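Local coordinates for heme-binding protein HutZ (PDB 3TGV), which binds heme and, as a heme oxygenase of the HugZ/HutZ family, degrades it to biliverdin beta and delta, releasing the iron, at residues 5-10 with 80-85; 16-21 with 65-70; 22-27 with 56-61; 34-39 with 106-111; 45-50 with 119-124. The protein carries 1 engineered substitution. One frame throughout, in Å; residues are numbered along the deposited sequence.

From the N terminus, helix 3-13 packs at 5-10 on strand 81-91 in interaction 1, closing a loop of 69 residues that contains both interaction 2 and interaction 3. Interaction 2 pairs strand 16-22 with strand 61-67, and interaction 3, nested within it, seats the 22-27 turn against the end of helix 51-58. Interaction 4 joins strand 28-38 to helix 96-109, and interaction 5 pairs strand 41-47 with strand 122-129; each crosses the first three along the chain, and the two cross one another. Interactions 1 and 2 touch through neighbouring strands, Phe-35 of interaction 4 packs on Leu-17 and Met-66, and Glu-57 of interaction 3 reaches His-48 of interaction 5.

Interaction 1 of 5, residues 5-10 with 80-85; sequences PEIKEF and KRLTFD
The N-terminal helix 3-13 lies across the start of strand 81-91, at 83° for the segments in contact, and Glu-6, Ile-7 and Phe-10 meet Lys-80 and Leu-82. The extended Lys-80 chain runs past the Phe-10 ring, with CE 3.7 Å from Phe-10 CD1, and ends in a salt bridge from NZ to Glu-6 OE2 at 2.8 Å. That oxygen is met on its anti lone pair and also bonds to His-142 of the C-terminal histidine tag, while Glu-6 OE1 takes the backbone N-H of Gly-139. A water close to Lys-80 NZ also donates to Glu-6 O. Leu-82 CD1 touches the edge of the Phe-10 ring, 3.9 Å from Phe-10 CD2. Ile-7 CG2 approaches the same methyl more loosely, at 4.4 Å. Phe-138, edge-to-face with Phe-10, extends the apolar layer. This is packing of the N-terminal helix on the antiparallel sheet of the FMN-binding-type split beta-barrel.

Interaction 2 of 5, residues 16-21 with 65-70; sequences TLQLAT and MMIEDE
Strands 16-22 and 61-67 run antiparallel in the sheet of the FMN-binding-type fold, their short segments inclined at 137°, and Gln-18 faces Met-65 as a hydrogen-bonded pair. Gln-18 N donates to Met-65 O at 2.7 Å, and Met-65 N returns a bond to Gln-18 O at 2.8 Å. Beyond this pair the direct ladder gives way to a water, which accepts from Ile-67 N and lies 2.7 Å from Thr-16 O and 3.1 Å from Gln-18 OE1. The Gln-18 chain bends at chi2 (-56°), which turns CD aside; CG is the atom that meets the neighbouring strand. It lies beside Met-65 O and 4.0 Å from Ile-67 CG2, the Gln-18 and Ile-67 side chains crossing at about a right angle; the Met-65 methyl CE also comes near it. Arg-81 and Thr-83 of the next strand pack on Met-65, and Val-30 of the second subunit reaches it too, which places this side of the sheet at the dimer interface. Farther along, Asp-69 and Glu-70 bond to residues of that subunit, including Thr-16 and Thr-71. Leu-17 and Met-66 meet on the side of the sheet where Phe-35 packs on both. There the bend at the end of Met-66 brings its methyl CE within 3.9 Å of Leu-17 CD2.

Interaction 3 of 5, residues 22-27 with 56-61; sequences VDAQGR and LEVNPQ
The amide of Asn-59 lies beside the Val-22 side chain, the two crossing obliquely, with Val-22 CG2 3.5 Å from Asn-59 ND2 and 3.6 Å from Asn-59 CG. Asn-59 CG is anti to the backbone N (chi1 -171°), which sets CG against Val-22. ND2 donates to Asp-23 O at 3.2 Å, from 51° above the carbonyl plane. The same oxygen accepts Gly-26 N from the opposite face, the bond that closes the type I turn from Asp-23 to Gly-26, so one carbonyl serves both the turn and the contact. The other end of the Asn-59 amide is held as well: OD1 accepts a hydrogen bond from Gln-61 NE2 on a lone pair, at 2.8 Å, and Gln-61 CG in turn packs on Val-22 CG2. At the outer side Ala-24 CB presses on Val-58 CG2 at 3.5 Å, a tight pair for two carbons. Within the loop, Asp-23 binds Arg-27 through both carboxylate oxygens, OD2 to the backbone N and OD1 to NH1 in a salt bridge. A water that accepts from Val-22 N lies within hydrogen-bonding distance of Asn-59 O and Gln-61 O and links the two backbones. The contact thus sets the hairpin turn between strands 16-22 and 28-38 against the place where helix 51-58 ends and strand 61-67 begins, near the second subunit, whose own Val-22 packs on Val-22.

Interaction 4 of 5, residues 34-39 with 106-111; sequences PFVQNQ and GERFGE
Phe-35 and Pro-34 on strand 28-38 receive Arg-108 and Phe-109 from the last turn of helix 96-109, a helix-on-sheet contact in the FMN-binding-type fold. Its tight part surrounds the carbonyl of Phe-35. Arg-108 is extended from CG to NE and delivers NH1 to Phe-35 O at 2.8 Å; the oxygen lies in the guanidinium plane, while the nitrogen stands 39° out of the carbonyl plane. Phe-109 brings its ring edge to the same oxygen, with CZ 3.2 Å away. One face of that ring takes Pro-34 CB in a CH-pi contact, 4.0 Å from the ring centroid. Arg-108 NH2 is bonded to Gln-12 O, so the guanidinium bridges the strand and the end of the N-terminal helix. Looser contacts lie at Val-36, whose CG1 stays 4.0 Å from Phe-109 CE2 and slightly farther from Arg-108 CD; Val-101 and Met-105 of the same helix also pack on this valine. Past Val-36 the strand and the helix end diverge toward solvent. On the dimer side Phe-77 of the second subunit meets Phe-109 edge-to-face and packs on Pro-34. Arg-108 also forms a cation-pi contact with Phe-35: the guanidinium and ring planes stand 88° apart, and NH1 sits over the centre of the ring, 3.5 Å above its plane.

Interaction 5 of 5, residues 45-50 with 119-124; sequences LISHIA and LQDFML
The Phe-122 ring carries Ser-47 CB over one face, 4.0 Å from its centroid, and has Leu-45 O at its edge, 3.6 Å from CD2. The Leu-45 and Phe-122 side chains cross at about a right angle, Leu-45 CG touching Phe-122 CD2, and Leu-45 CD1 continues toward Leu-124 CB on the same side of the sheet. On the other side the His-48 ring meets Met-123: SD lies at the ring edge, and CE is 3.6 Å from His-48 CD2. His-48 NE2 makes a weak hydrogen bond to Glu-57. Between these two sides the backbones pair tightly. Ile-46 and Met-123 exchange two hydrogen bonds, Met-123 N to Ile-46 O being 2.7 Å, and His-48 N binds Asp-121 O at 2.6 Å. Just beyond, Ser-47 OG accepts from Ile-49 N in an ST turn that leads into helix 51-58. Leu-116 packs on Leu-45 and Phe-122. Strands 41-47 and 122-129 thus form one antiparallel ladder of the split beta-barrel seen in the FMN-binding clan.

Interaction 1 of 5, residues 5-10 with 80-85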
# COMPACT_ATOMS: atom_id res chain seq x y z
N PRO A 5 15.38 18.54 -4.30
CA PRO A 5 14.40 19.31 -3.53
C PRO A 5 12.97 18.76 -3.62
O PRO A 5 12.20 18.87 -2.66
CB PRO A 5 14.49 20.72 -4.14
CG PRO A 5 15.20 20.55 -5.45
CD PRO A 5 16.11 19.38 -5.27
N GLU A 6 12.61 18.17 -4.75
CA GLU A 6 11.28 17.63 -4.88
C GLU A 6 11.13 16.42 -3.99
O GLU A 6 10.10 16.25 -3.32
CB GLU A 6 10.95 17.26 -6.32
CG GLU A 6 9.49 16.90 -6.50
CD GLU A 6 9.10 16.82 -7.97
OE1 GLU A 6 9.97 17.13 -8.81
OE2 GLU A 6 7.94 16.47 -8.27
N ILE A 7 12.16 15.59 -3.95
CA ILE A 7 12.16 14.45 -3.05
C ILE A 7 12.01 14.90 -1.60
O ILE A 7 11.23 14.32 -0.85
CB ILE A 7 13.42 13.62 -3.22
CG1 ILE A 7 13.41 12.98 -4.62
CG2 ILE A 7 13.51 12.57 -2.12
CD1 ILE A 7 14.68 12.26 -4.98
N LYS A 8 12.75 15.94 -1.23
CA LYS A 8 12.67 16.48 0.12
C LYS A 8 11.25 16.94 0.43
O LYS A 8 10.67 16.53 1.42
CB LYS A 8 13.67 17.61 0.30
CG LYS A 8 13.77 18.15 1.72
CD LYS A 8 15.00 19.03 1.87
CE LYS A 8 14.88 19.98 3.04
NZ LYS A 8 14.74 19.27 4.33
N GLU A 9 10.69 17.79 -0.42
CA GLU A 9 9.33 18.28 -0.19
C GLU A 9 8.34 17.13 -0.02
O GLU A 9 7.46 17.19 0.84
CB GLU A 9 8.88 19.20 -1.32
CG GLU A 9 9.73 20.47 -1.48
CD GLU A 9 9.83 21.30 -0.20
OE1 GLU A 9 10.53 20.88 0.75
OE2 GLU A 9 9.21 22.39 -0.16
N PHE A 10 8.48 16.10 -0.84
CA PHE A 10 7.58 14.94 -0.81
C PHE A 10 7.69 14.20 0.51
O PHE A 10 6.69 13.87 1.13
CB PHE A 10 7.92 14.02 -1.99
CG PHE A 10 6.98 12.85 -2.18
CD1 PHE A 10 5.75 13.02 -2.82
CD2 PHE A 10 7.35 11.57 -1.80
CE1 PHE A 10 4.90 11.95 -3.05
CE2 PHE A 10 6.50 10.48 -2.02
CZ PHE A 10 5.27 10.68 -2.64
N LYS A 80 3.18 9.39 -8.34
CA LYS A 80 4.48 9.79 -7.81
C LYS A 80 4.74 9.02 -6.52
O LYS A 80 3.89 9.01 -5.61
CB LYS A 80 4.45 11.30 -7.54
CG LYS A 80 5.72 11.94 -7.06
CD LYS A 80 5.58 13.47 -7.14
CE LYS A 80 6.51 14.20 -6.20
NZ LYS A 80 6.27 15.68 -6.16
N ARG A 81 5.89 8.37 -6.43
CA ARG A 81 6.15 7.50 -5.28
C ARG A 81 7.62 7.21 -5.02
O ARG A 81 8.46 7.33 -5.92
CB ARG A 81 5.40 6.18 -5.47
CG ARG A 81 5.89 5.34 -6.66
CD ARG A 81 4.88 4.26 -7.02
NE ARG A 81 5.35 3.38 -8.08
CZ ARG A 81 5.13 3.59 -9.38
NH1 ARG A 81 4.45 4.65 -9.78
NH2 ARG A 81 5.60 2.73 -10.28
N LEU A 82 7.91 6.83 -3.78
CA LEU A 82 9.22 6.37 -3.33
C LEU A 82 9.02 4.99 -2.74
O LEU A 82 8.12 4.80 -1.92
CB LEU A 82 9.75 7.25 -2.21
CG LEU A 82 10.05 8.73 -2.48
CD1 LEU A 82 10.56 9.38 -1.22
CD2 LEU A 82 11.05 8.90 -3.63
N THR A 83 9.83 4.02 -3.13
CA THR A 83 9.68 2.66 -2.60
C THR A 83 11.04 2.09 -2.21
O THR A 83 12.06 2.34 -2.88
CB THR A 83 9.00 1.73 -3.63
OG1 THR A 83 7.81 2.35 -4.13
CG2 THR A 83 8.62 0.41 -2.98
N PHE A 84 11.06 1.34 -1.12
CA PHE A 84 12.28 0.69 -0.65
C PHE A 84 11.94 -0.44 0.31
O PHE A 84 10.87 -0.43 0.92
CB PHE A 84 13.22 1.70 0.03
CG PHE A 84 12.62 2.42 1.21
CD1 PHE A 84 11.80 3.52 1.02
CD2 PHE A 84 12.91 2.03 2.51
CE1 PHE A 84 11.25 4.20 2.10
CE2 PHE A 84 12.37 2.71 3.61
CZ PHE A 84 11.54 3.80 3.39
N ASP A 85 12.84 -1.41 0.42
CA ASP A 85 12.68 -2.50 1.37
C ASP A 85 13.49 -2.15 2.60
O ASP A 85 14.41 -1.34 2.52
CB ASP A 85 13.15 -3.82 0.78
CG ASP A 85 12.29 -4.29 -0.39
OD1 ASP A 85 11.20 -3.72 -0.60
OD2 ASP A 85 12.72 -5.22 -1.10
O HOH W 1 7.09 16.87 -4.07

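Interaction 2 of 5, residues 16-21 with 65-70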
# COMPACT_ATOMS: atom_id res chain seq x y z
N THR A 16 2.20 9.28 5.73
CA THR A 16 1.94 7.85 5.88
C THR A 16 2.82 6.97 4.98
O THR A 16 3.18 7.36 3.86
CB THR A 16 0.45 7.52 5.59
OG1 THR A 16 -0.40 8.36 6.38
CG2 THR A 16 0.16 6.08 5.94
N LEU A 17 3.16 5.80 5.50
CA LEU A 17 3.80 4.75 4.72
C LEU A 17 2.80 3.66 4.42
O LEU A 17 1.97 3.28 5.28
CB LEU A 17 4.95 4.13 5.52
CG LEU A 17 6.07 5.05 6.03
CD1 LEU A 17 7.14 4.25 6.78
CD2 LEU A 17 6.66 5.82 4.85
N GLN A 18 2.86 3.13 3.20
CA GLN A 18 2.18 1.87 2.92
C GLN A 18 3.19 0.75 3.09
O GLN A 18 4.34 0.85 2.63
CB GLN A 18 1.60 1.85 1.50
CG GLN A 18 1.11 3.21 1.00
CD GLN A 18 0.08 3.85 1.89
OE1 GLN A 18 0.22 5.02 2.28
NE2 GLN A 18 -0.97 3.11 2.20
N LEU A 19 2.75 -0.33 3.73
CA LEU A 19 3.64 -1.42 4.12
C LEU A 19 3.19 -2.77 3.60
O LEU A 19 2.01 -3.11 3.64
CB LEU A 19 3.74 -1.50 5.65
CG LEU A 19 3.90 -0.18 6.40
CD1 LEU A 19 3.67 -0.37 7.90
CD2 LEU A 19 5.28 0.43 6.10
N ALA A 20 4.15 -3.55 3.09
CA ALA A 20 3.92 -4.96 2.83
C ALA A 20 4.74 -5.78 3.82
O ALA A 20 5.97 -5.71 3.83
CB ALA A 20 4.30 -5.31 1.39
N THR A 21 4.05 -6.56 4.66
CA THR A 21 4.73 -7.38 5.65
C THR A 21 4.42 -8.85 5.37
O THR A 21 3.61 -9.16 4.50
CB THR A 21 4.29 -7.01 7.08
OG1 THR A 21 2.87 -7.17 7.20
CG2 THR A 21 4.65 -5.56 7.38
N MET A 65 6.34 1.89 0.97
CA MET A 65 6.02 2.82 -0.11
C MET A 65 5.40 4.10 0.42
O MET A 65 4.49 4.08 1.26
CB MET A 65 5.10 2.17 -1.14
CG MET A 65 4.66 3.12 -2.24
SD MET A 65 3.75 2.30 -3.58
CE MET A 65 2.34 1.69 -2.67
N MET A 66 5.91 5.22 -0.07
CA MET A 66 5.36 6.54 0.21
C MET A 66 4.81 7.03 -1.13
O MET A 66 5.54 7.09 -2.12
CB MET A 66 6.50 7.42 0.73
CG MET A 66 6.12 8.77 1.29
SD MET A 66 7.62 9.71 1.73
CE MET A 66 8.46 8.54 2.77
N ILE A 67 3.52 7.35 -1.18
CA ILE A 67 2.85 7.59 -2.46
C ILE A 67 1.86 8.77 -2.46
O ILE A 67 1.18 9.02 -1.45
CB ILE A 67 2.12 6.30 -2.95
CG1 ILE A 67 1.55 6.51 -4.35
CG2 ILE A 67 1.04 5.86 -1.93
CD1 ILE A 67 1.23 5.22 -5.06
N GLU A 68 1.79 9.50 -3.57
CA GLU A 68 0.86 10.62 -3.63
C GLU A 68 -0.57 10.08 -3.71
O GLU A 68 -0.77 8.94 -4.10
CB GLU A 68 1.14 11.54 -4.83
CG GLU A 68 0.66 11.00 -6.16
CD GLU A 68 1.02 11.92 -7.33
OE1 GLU A 68 1.10 13.15 -7.14
OE2 GLU A 68 1.21 11.39 -8.43
N ASP A 69 -1.54 10.91 -3.36
CA ASP A 69 -2.94 10.49 -3.29
C ASP A 69 -3.51 10.21 -4.67
O ASP A 69 -3.08 10.81 -5.65
CB ASP A 69 -3.77 11.58 -2.61
CG ASP A 69 -3.53 11.65 -1.11
OD1 ASP A 69 -3.13 10.61 -0.53
OD2 ASP A 69 -3.74 12.72 -0.52
N GLU A 70 -4.50 9.32 -4.76
CA GLU A 70 -5.17 9.09 -6.03
C GLU A 70 -5.67 10.40 -6.62
O GLU A 70 -5.48 10.66 -7.80
CB GLU A 70 -6.34 8.11 -5.90
CG GLU A 70 -5.95 6.66 -5.99
CD GLU A 70 -7.13 5.72 -5.93
OE1 GLU A 70 -8.20 6.08 -6.47
OE2 GLU A 70 -6.98 4.64 -5.33
O HOH W 2 2.15 7.23 1.32

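Interaction 3 of 5, residues 22-27 with 56-61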
# COMPACT_ATOMS: atom_id res chain seq x y z
N VAL A 22 5.06 -9.74 6.11
CA VAL A 22 4.85 -11.17 5.92
C VAL A 22 4.83 -11.89 7.26
O VAL A 22 5.57 -11.52 8.17
CB VAL A 22 5.94 -11.81 5.03
CG1 VAL A 22 5.63 -11.58 3.56
CG2 VAL A 22 7.31 -11.24 5.40
N ASP A 23 3.99 -12.92 7.37
CA ASP A 23 4.01 -13.72 8.59
C ASP A 23 5.10 -14.80 8.49
O ASP A 23 5.82 -14.85 7.50
CB ASP A 23 2.63 -14.33 8.88
CG ASP A 23 2.23 -15.40 7.89
OD1 ASP A 23 1.04 -15.79 7.89
OD2 ASP A 23 3.12 -15.85 7.13
N ALA A 24 5.22 -15.64 9.51
CA ALA A 24 6.33 -16.59 9.58
C ALA A 24 6.39 -17.55 8.39
O ALA A 24 7.46 -18.06 8.05
CB ALA A 24 6.26 -17.37 10.89
N GLN A 25 5.24 -17.79 7.77
CA GLN A 25 5.18 -18.65 6.58
C GLN A 25 5.21 -17.84 5.29
O GLN A 25 5.02 -18.38 4.21
CB GLN A 25 3.93 -19.52 6.62
CG GLN A 25 3.95 -20.60 7.70
CD GLN A 25 3.90 -20.03 9.11
OE1 GLN A 25 2.94 -19.36 9.50
NE2 GLN A 25 4.95 -20.31 9.89
N GLY A 26 5.43 -16.53 5.41
CA GLY A 26 5.50 -15.68 4.23
C GLY A 26 4.19 -15.37 3.53
O GLY A 26 4.18 -15.12 2.33
N ARG A 27 3.08 -15.39 4.27
CA ARG A 27 1.83 -14.85 3.74
C ARG A 27 1.89 -13.32 3.81
O ARG A 27 2.15 -12.77 4.89
CB ARG A 27 0.63 -15.36 4.57
CG ARG A 27 0.48 -16.87 4.60
CD ARG A 27 -0.61 -17.30 5.56
NE ARG A 27 -0.58 -18.74 5.79
CZ ARG A 27 0.06 -19.33 6.80
NH1 ARG A 27 0.72 -18.59 7.68
NH2 ARG A 27 0.02 -20.65 6.93
N LEU A 56 5.75 -8.04 11.66
CA LEU A 56 7.09 -7.47 11.83
C LEU A 56 7.81 -8.06 13.04
O LEU A 56 9.04 -8.07 13.09
CB LEU A 56 7.03 -5.95 11.95
CG LEU A 56 6.65 -5.19 10.67
CD1 LEU A 56 6.39 -3.73 11.01
CD2 LEU A 56 7.72 -5.33 9.60
N GLU A 57 7.03 -8.56 14.00
CA GLU A 57 7.57 -9.23 15.18
C GLU A 57 8.26 -10.54 14.86
O GLU A 57 9.31 -10.84 15.41
CB GLU A 57 6.45 -9.54 16.17
CG GLU A 57 6.38 -8.60 17.34
CD GLU A 57 5.60 -9.19 18.48
OE1 GLU A 57 4.62 -9.93 18.22
OE2 GLU A 57 5.96 -8.93 19.65
N VAL A 58 7.63 -11.34 14.01
CA VAL A 58 8.13 -12.68 13.73
C VAL A 58 9.03 -12.73 12.50
O VAL A 58 9.90 -13.59 12.40
CB VAL A 58 6.97 -13.69 13.57
CG1 VAL A 58 5.95 -13.17 12.58
CG2 VAL A 58 7.51 -15.03 13.11
N ASN A 59 8.81 -11.81 11.57
CA ASN A 59 9.48 -11.84 10.28
C ASN A 59 9.81 -10.40 9.88
O ASN A 59 8.99 -9.72 9.26
CB ASN A 59 8.57 -12.50 9.25
CG ASN A 59 9.27 -12.77 7.94
OD1 ASN A 59 10.23 -12.08 7.59
ND2 ASN A 59 8.80 -13.78 7.21
N PRO A 60 11.00 -9.93 10.26
CA PRO A 60 11.31 -8.49 10.31
C PRO A 60 11.67 -7.86 8.97
O PRO A 60 12.51 -6.97 8.93
CB PRO A 60 12.52 -8.42 11.26
CG PRO A 60 12.61 -9.79 11.90
CD PRO A 60 12.09 -10.72 10.85
N GLN A 61 11.04 -8.31 7.89
CA GLN A 61 11.27 -7.67 6.60
C GLN A 61 10.00 -6.98 6.14
O GLN A 61 8.90 -7.50 6.34
CB GLN A 61 11.76 -8.67 5.57
CG GLN A 61 10.84 -9.82 5.35
CD GLN A 61 11.52 -10.92 4.57
OE1 GLN A 61 12.28 -10.66 3.64
NE2 GLN A 61 11.25 -12.16 4.96
O HOH W 3 6.86 -8.66 7.95

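Interaction 4 of 5, residues 34-39 with 106-111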
# COMPACT_ATOMS: atom_id res chain seq x y z
N PRO A 34 1.00 5.93 9.81
CA PRO A 34 1.67 7.24 9.89
C PRO A 34 3.11 7.00 10.35
O PRO A 34 3.38 6.00 11.02
CB PRO A 34 0.86 7.98 10.97
CG PRO A 34 -0.51 7.36 10.89
CD PRO A 34 -0.29 5.90 10.52
N PHE A 35 4.04 7.87 9.98
CA PHE A 35 5.44 7.65 10.30
C PHE A 35 6.14 8.96 10.62
O PHE A 35 5.63 10.03 10.32
CB PHE A 35 6.17 7.01 9.10
CG PHE A 35 6.44 7.97 7.97
CD1 PHE A 35 5.42 8.38 7.12
CD2 PHE A 35 7.72 8.48 7.76
CE1 PHE A 35 5.67 9.26 6.07
CE2 PHE A 35 7.98 9.38 6.73
CZ PHE A 35 6.97 9.76 5.88
N VAL A 36 7.31 8.85 11.25
CA VAL A 36 8.29 9.93 11.24
C VAL A 36 9.60 9.33 10.78
O VAL A 36 9.80 8.11 10.85
CB VAL A 36 8.48 10.54 12.65
CG1 VAL A 36 7.18 11.13 13.16
CG2 VAL A 36 9.03 9.51 13.62
N GLN A 37 10.51 10.17 10.30
CA GLN A 37 11.83 9.67 9.91
C GLN A 37 12.93 10.57 10.45
O GLN A 37 12.73 11.77 10.64
CB GLN A 37 11.96 9.49 8.40
CG GLN A 37 12.01 10.77 7.59
CD GLN A 37 13.40 11.10 7.05
OE1 GLN A 37 14.42 10.56 7.51
NE2 GLN A 37 13.45 11.99 6.06
N ASN A 38 14.06 9.95 10.75
CA ASN A 38 15.22 10.66 11.26
C ASN A 38 16.48 9.88 10.96
O ASN A 38 16.47 8.95 10.14
CB ASN A 38 15.09 10.97 12.76
CG ASN A 38 14.79 9.73 13.59
OD1 ASN A 38 15.43 8.68 13.44
ND2 ASN A 38 13.81 9.84 14.47
N GLN A 39 17.57 10.25 11.62
CA GLN A 39 18.89 9.72 11.29
C GLN A 39 18.97 8.23 11.58
O GLN A 39 19.85 7.53 11.05
CB GLN A 39 19.96 10.46 12.08
CG GLN A 39 21.20 10.82 11.28
CD GLN A 39 22.11 11.79 12.02
OE1 GLN A 39 22.19 11.76 13.26
NE2 GLN A 39 22.78 12.66 11.27
N GLY A 106 4.66 13.03 18.25
CA GLY A 106 3.74 13.98 18.86
C GLY A 106 3.80 15.31 18.13
O GLY A 106 2.77 15.90 17.81
N GLU A 107 5.01 15.78 17.84
CA GLU A 107 5.16 17.04 17.10
C GLU A 107 4.51 16.98 15.71
O GLU A 107 3.90 17.96 15.27
CB GLU A 107 6.64 17.42 16.98
CG GLU A 107 6.91 18.47 15.91
CD GLU A 107 7.46 19.77 16.49
OE1 GLU A 107 8.39 20.35 15.87
OE2 GLU A 107 6.95 20.22 17.54
N ARG A 108 4.62 15.85 15.03
CA ARG A 108 4.07 15.73 13.68
C ARG A 108 2.57 15.45 13.69
O ARG A 108 1.85 15.92 12.81
CB ARG A 108 4.78 14.65 12.88
CG ARG A 108 4.68 14.85 11.37
CD ARG A 108 5.38 13.75 10.58
NE ARG A 108 5.54 14.16 9.18
CZ ARG A 108 5.78 13.34 8.17
NH1 ARG A 108 5.86 12.03 8.38
NH2 ARG A 108 5.92 13.82 6.93
N PHE A 109 2.10 14.66 14.65
CA PHE A 109 0.72 14.19 14.63
C PHE A 109 -0.15 14.69 15.79
O PHE A 109 -1.37 14.52 15.76
CB PHE A 109 0.68 12.66 14.58
CG PHE A 109 1.39 12.09 13.39
CD1 PHE A 109 0.87 12.25 12.12
CD2 PHE A 109 2.58 11.41 13.55
CE1 PHE A 109 1.53 11.72 11.02
CE2 PHE A 109 3.23 10.89 12.46
CZ PHE A 109 2.71 11.05 11.19
N GLY A 110 0.47 15.29 16.79
CA GLY A 110 -0.28 15.95 17.85
C GLY A 110 -0.76 15.07 18.99
O GLY A 110 -0.23 13.99 19.24
N GLU A 111 -1.78 15.56 19.69
CA GLU A 111 -2.26 14.95 20.93
C GLU A 111 -2.51 13.45 20.84
O GLU A 111 -2.25 12.71 21.79
CB GLU A 111 -3.55 15.62 21.40
CG GLU A 111 -3.41 17.07 21.78
CD GLU A 111 -4.70 17.63 22.35
OE1 GLU A 111 -5.62 16.83 22.62
OE2 GLU A 111 -4.80 18.87 22.52

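Interaction 5 of 5, residues 45-50 with 119-124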
# COMPACT_ATOMS: atom_id res chain seq x y z
N LEU A 45 4.23 3.55 14.71
CA LEU A 45 3.66 3.18 16.01
C LEU A 45 2.34 2.46 15.77
O LEU A 45 1.33 3.09 15.50
CB LEU A 45 3.43 4.43 16.86
CG LEU A 45 2.88 4.23 18.28
CD1 LEU A 45 3.84 3.38 19.10
CD2 LEU A 45 2.60 5.55 18.97
N ILE A 46 2.37 1.14 15.89
CA ILE A 46 1.26 0.31 15.41
C ILE A 46 0.77 -0.71 16.45
O ILE A 46 1.46 -1.02 17.43
CB ILE A 46 1.64 -0.41 14.10
CG1 ILE A 46 2.85 -1.32 14.33
CG2 ILE A 46 1.91 0.59 13.01
CD1 ILE A 46 3.18 -2.22 13.14
N SER A 47 -0.41 -1.25 16.20
CA SER A 47 -1.08 -2.11 17.17
C SER A 47 -0.80 -3.60 16.98
O SER A 47 -0.98 -4.14 15.89
CB SER A 47 -2.59 -1.85 17.13
OG SER A 47 -3.29 -2.65 18.07
N HIS A 48 -0.38 -4.25 18.06
CA HIS A 48 -0.15 -5.69 18.06
C HIS A 48 -1.43 -6.46 17.72
O HIS A 48 -1.37 -7.63 17.31
CB HIS A 48 0.39 -6.15 19.41
CG HIS A 48 0.78 -7.60 19.45
ND1 HIS A 48 -0.06 -8.58 19.94
CD2 HIS A 48 1.90 -8.23 19.05
CE1 HIS A 48 0.54 -9.75 19.84
NE2 HIS A 48 1.73 -9.56 19.30
N ILE A 49 -2.58 -5.83 17.89
CA ILE A 49 -3.82 -6.46 17.46
C ILE A 49 -3.87 -6.67 15.94
O ILE A 49 -4.46 -7.64 15.45
CB ILE A 49 -5.04 -5.71 17.96
CG1 ILE A 49 -5.05 -5.72 19.50
CG2 ILE A 49 -6.32 -6.35 17.43
CD1 ILE A 49 -6.12 -4.84 20.11
N ALA A 50 -3.24 -5.78 15.19
CA ALA A 50 -3.27 -5.87 13.73
C ALA A 50 -2.16 -6.79 13.20
O ALA A 50 -1.14 -6.98 13.86
CB ALA A 50 -3.15 -4.48 13.12
N LEU A 119 -0.75 2.92 25.37
CA LEU A 119 -1.36 1.61 25.21
C LEU A 119 -0.32 0.51 25.03
O LEU A 119 0.65 0.68 24.29
CB LEU A 119 -2.32 1.62 24.03
CG LEU A 119 -3.33 2.76 24.06
CD1 LEU A 119 -4.23 2.66 22.84
CD2 LEU A 119 -4.15 2.70 25.34
N GLN A 120 -0.55 -0.63 25.68
CA GLN A 120 0.43 -1.71 25.65
C GLN A 120 0.49 -2.44 24.31
O GLN A 120 1.57 -2.90 23.91
CB GLN A 120 0.22 -2.70 26.81
CG GLN A 120 -0.82 -3.79 26.57
CD GLN A 120 -0.47 -5.09 27.30
OE1 GLN A 120 0.68 -5.54 27.27
NE2 GLN A 120 -1.46 -5.69 27.95
N ASP A 121 -0.63 -2.56 23.61
CA ASP A 121 -0.55 -3.19 22.29
C ASP A 121 0.08 -2.30 21.21
O ASP A 121 0.37 -2.77 20.12
CB ASP A 121 -1.87 -3.83 21.81
CG ASP A 121 -3.08 -3.00 22.11
OD1 ASP A 121 -3.19 -1.88 21.57
OD2 ASP A 121 -3.94 -3.48 22.87
N PHE A 122 0.32 -1.03 21.52
CA PHE A 122 1.00 -0.18 20.54
C PHE A 122 2.50 -0.27 20.66
O PHE A 122 3.08 0.13 21.67
CB PHE A 122 0.51 1.26 20.58
CG PHE A 122 -0.68 1.49 19.70
CD1 PHE A 122 -1.96 1.27 20.19
CD2 PHE A 122 -0.53 1.90 18.39
CE1 PHE A 122 -3.06 1.46 19.38
CE2 PHE A 122 -1.63 2.10 17.58
CZ PHE A 122 -2.90 1.88 18.07
N MET A 123 3.12 -0.80 19.61
CA MET A 123 4.54 -1.06 19.58
C MET A 123 5.21 -0.08 18.62
O MET A 123 4.61 0.33 17.62
CB MET A 123 4.79 -2.48 19.08
CG MET A 123 3.96 -3.53 19.79
SD MET A 123 4.12 -5.14 19.00
CE MET A 123 4.55 -6.14 20.43
N LEU A 124 6.45 0.30 18.92
CA LEU A 124 7.20 1.20 18.06
C LEU A 124 8.25 0.43 17.28
O LEU A 124 9.15 -0.18 17.87
CB LEU A 124 7.85 2.30 18.89
CG LEU A 124 8.77 3.30 18.19
CD1 LEU A 124 8.01 4.12 17.15
CD2 LEU A 124 9.41 4.20 19.22